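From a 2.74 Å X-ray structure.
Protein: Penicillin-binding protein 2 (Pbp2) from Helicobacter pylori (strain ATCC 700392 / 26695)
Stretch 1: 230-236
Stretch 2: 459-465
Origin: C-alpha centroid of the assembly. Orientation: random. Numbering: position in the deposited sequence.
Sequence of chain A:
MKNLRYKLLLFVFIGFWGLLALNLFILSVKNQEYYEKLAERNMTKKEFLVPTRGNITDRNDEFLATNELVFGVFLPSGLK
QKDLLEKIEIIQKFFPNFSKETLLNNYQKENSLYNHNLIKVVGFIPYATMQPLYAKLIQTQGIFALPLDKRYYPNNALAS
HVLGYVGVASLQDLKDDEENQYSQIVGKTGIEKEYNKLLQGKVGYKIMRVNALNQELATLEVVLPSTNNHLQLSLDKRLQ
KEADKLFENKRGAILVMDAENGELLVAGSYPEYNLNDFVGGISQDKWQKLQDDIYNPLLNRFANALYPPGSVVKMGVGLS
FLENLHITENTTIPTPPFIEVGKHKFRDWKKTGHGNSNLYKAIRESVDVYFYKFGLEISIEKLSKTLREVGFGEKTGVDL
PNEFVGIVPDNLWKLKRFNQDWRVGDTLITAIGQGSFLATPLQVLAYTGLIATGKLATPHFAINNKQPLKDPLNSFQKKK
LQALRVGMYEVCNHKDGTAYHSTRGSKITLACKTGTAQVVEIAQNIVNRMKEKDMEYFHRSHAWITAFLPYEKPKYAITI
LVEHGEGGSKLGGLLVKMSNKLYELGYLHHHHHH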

# COMPACT_ATOMS: atom_id res chain seq x y z
N HIS A 230 2.47 -6.64 9.54
CA HIS A 230 3.22 -7.35 8.49
C HIS A 230 3.27 -8.85 8.74
O HIS A 230 3.03 -9.32 9.86
CB HIS A 230 4.67 -6.86 8.44
CG HIS A 230 5.45 -7.27 9.65
ND1 HIS A 230 5.36 -6.60 10.85
CD2 HIS A 230 6.30 -8.31 9.86
CE1 HIS A 230 6.13 -7.19 11.74
NE2 HIS A 230 6.71 -8.23 11.16
N LEU A 231 3.58 -9.61 7.70
CA LEU A 231 3.62 -11.08 7.78
C LEU A 231 4.75 -11.65 6.95
O LEU A 231 4.90 -11.35 5.76
CB LEU A 231 2.29 -11.69 7.32
CG LEU A 231 2.15 -13.21 7.31
CD1 LEU A 231 2.30 -13.81 8.69
CD2 LEU A 231 0.80 -13.60 6.73
N GLN A 232 5.56 -12.48 7.59
CA GLN A 232 6.69 -13.11 6.92
C GLN A 232 6.41 -14.59 6.61
O GLN A 232 6.04 -15.37 7.50
CB GLN A 232 7.94 -12.97 7.79
CG GLN A 232 9.21 -13.08 6.98
CD GLN A 232 10.44 -13.28 7.83
OE1 GLN A 232 10.37 -13.48 9.06
NE2 GLN A 232 11.60 -13.26 7.16
N LEU A 233 6.63 -14.96 5.34
CA LEU A 233 6.45 -16.33 4.86
C LEU A 233 7.79 -17.00 4.64
O LEU A 233 8.81 -16.34 4.40
CB LEU A 233 5.69 -16.35 3.52
CG LEU A 233 4.36 -15.62 3.44
CD1 LEU A 233 3.71 -15.88 2.11
CD2 LEU A 233 3.45 -16.07 4.56
N SER A 234 7.77 -18.33 4.68
CA SER A 234 8.97 -19.15 4.56
C SER A 234 9.46 -19.34 3.13
O SER A 234 10.56 -19.82 2.93
CB SER A 234 8.72 -20.51 5.20
OG SER A 234 7.54 -21.10 4.67
N LEU A 235 8.65 -18.96 2.15
CA LEU A 235 9.10 -19.07 0.76
C LEU A 235 10.46 -18.40 0.53
O LEU A 235 10.79 -17.44 1.20
CB LEU A 235 8.08 -18.41 -0.17
CG LEU A 235 6.69 -19.00 -0.29
CD1 LEU A 235 5.90 -18.12 -1.25
CD2 LEU A 235 6.73 -20.42 -0.78
N ASP A 236 11.23 -18.91 -0.42
CA ASP A 236 12.38 -18.20 -0.93
C ASP A 236 12.10 -17.81 -2.36
O ASP A 236 11.90 -18.65 -3.21
CB ASP A 236 13.63 -19.06 -0.87
CG ASP A 236 14.91 -18.31 -1.30
OD1 ASP A 236 14.81 -17.34 -2.10
OD2 ASP A 236 16.02 -18.71 -0.87
N PRO A 459 3.18 -28.93 7.05
CA PRO A 459 3.62 -27.88 6.11
C PRO A 459 2.94 -26.59 6.42
O PRO A 459 1.77 -26.60 6.79
CB PRO A 459 3.19 -28.40 4.74
CG PRO A 459 2.99 -29.86 4.93
CD PRO A 459 2.48 -30.02 6.33
N HIS A 460 3.65 -25.47 6.30
CA HIS A 460 3.06 -24.17 6.57
C HIS A 460 3.86 -23.13 5.85
O HIS A 460 4.95 -23.41 5.40
CB HIS A 460 2.94 -23.88 8.07
CG HIS A 460 4.25 -23.90 8.80
ND1 HIS A 460 4.86 -25.06 9.20
CD2 HIS A 460 5.04 -22.88 9.23
CE1 HIS A 460 5.99 -24.77 9.82
NE2 HIS A 460 6.12 -23.45 9.86
N PHE A 461 3.28 -21.94 5.71
CA PHE A 461 3.90 -20.82 5.01
C PHE A 461 4.33 -19.71 5.97
O PHE A 461 5.34 -19.05 5.76
CB PHE A 461 2.95 -20.24 3.98
CG PHE A 461 2.71 -21.14 2.80
CD1 PHE A 461 3.61 -21.18 1.75
CD2 PHE A 461 1.59 -21.94 2.74
CE1 PHE A 461 3.39 -21.99 0.66
CE2 PHE A 461 1.36 -22.75 1.66
CZ PHE A 461 2.26 -22.78 0.62
N ALA A 462 3.56 -19.49 7.03
CA ALA A 462 3.86 -18.42 7.96
C ALA A 462 4.99 -18.80 8.93
O ALA A 462 4.83 -19.67 9.79
CB ALA A 462 2.60 -18.06 8.74
N ILE A 463 6.14 -18.13 8.80
CA ILE A 463 7.31 -18.48 9.61
C ILE A 463 6.99 -18.43 11.09
O ILE A 463 7.46 -19.26 11.84
CB ILE A 463 8.53 -17.59 9.30
CG1 ILE A 463 9.11 -18.00 7.93
CG2 ILE A 463 9.61 -17.76 10.37
CD1 ILE A 463 10.31 -17.20 7.47
N ASN A 464 6.18 -17.46 11.51
CA ASN A 464 5.78 -17.33 12.92
C ASN A 464 4.64 -18.29 13.30
O ASN A 464 3.97 -18.10 14.31
CB ASN A 464 5.45 -15.86 13.27
CG ASN A 464 4.46 -15.21 12.30
OD1 ASN A 464 4.17 -15.73 11.22
ND2 ASN A 464 3.99 -14.01 12.65
N ASN A 465 4.43 -19.34 12.51
CA ASN A 465 3.51 -20.44 12.85
C ASN A 465 4.27 -21.66 13.38
O ASN A 465 4.48 -22.62 12.65
CB ASN A 465 2.73 -20.83 11.59
CG ASN A 465 1.32 -21.34 11.89
OD1 ASN A 465 0.93 -21.59 13.03
ND2 ASN A 465 0.55 -21.48 10.82

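A single beta bridge is the smallest unit of sheet-like pairing, and the meeting of residues 230-236 with residues 459-465 in Penicillin-binding protein 2 from Helicobacter pylori illustrates how much contact can be organised around one. The touching residues lie at least 226 positions apart in the chain, so the contact is a product of tertiary folding. The bridge joins Leu233 to Ala462, whose CA atoms lie 4.5 Å apart.

Two backbone hydrogen bonds hold this pair in register, and neither uses the bridged residues themselves. The amide of Ile463 donates to the carbonyl of Gln232, with N to O at 3.1 Å and an angle of 155° at the hydrogen. On the other side of the bridge, the amide of Ser234 donates to the carbonyl of Phe461, N to O at 2.8 Å and 150°. Each stretch thus gives one donor and one acceptor, drawn from the neighbours of the bridged residues. The carbonyl of Phe461 is used twice: Leu233 CA approaches Phe461 O at 3.1 Å in a CA-H...O contact, with an angle of 132° at the hydrogen. Such a contact is weaker than an amide hydrogen bond, but it lets a polarised C-H share the acceptor with the neighbouring N-H.

The pairing does not extend into a longer ladder. From Ala462 the second stretch enters a type I beta turn, closed by a hydrogen bond from Asn465 N to Ala462 O at 2.8 Å. Ala462 therefore belongs both to the bridge and to the turn, and Ile463, which donates across the interface, occupies the turn's second position.

Apolar contacts flank this polar centre. The CA-to-CB bond of Leu231 points sideways, but its end comes nearer, placing CD1 at 4.3 Å from Ala462 CB. The two bridged residues both direct their CA-to-CB bonds away from the opposing stretch, yet Leu233 still reaches it: its CD2 lies 4.2 Å from Phe461 CB. Leu235, in an m,t rotamer, brings CD2 to 4.0 Å from Phe461 CE1, meeting the aromatic ring at its edge, near the ring plane. Phe461 has the largest area covered by the other stretch, 83 Å² of the 432 Å² buried by the two together.

Ile463 shows how an aliphatic side chain can pack on polar groups as well as carbon. Its CG1 lies 3.7 Å from Ser234 CB, while its CD1 approaches Leu233 O at 3.5 Å and the side-chain carbon CD of Gln232 at 3.9 Å. These are van der Waals contacts, and Gln232 NE2 and Ser234 OG are hydrogen-bonded elsewhere in the structure. Similarly, Asn464 OD1 rests 3.7 Å from the methyl carbon CD1 of Leu231. The general lesson is that a short backbone pairing sets the register, and side chains around it add van der Waals contacts.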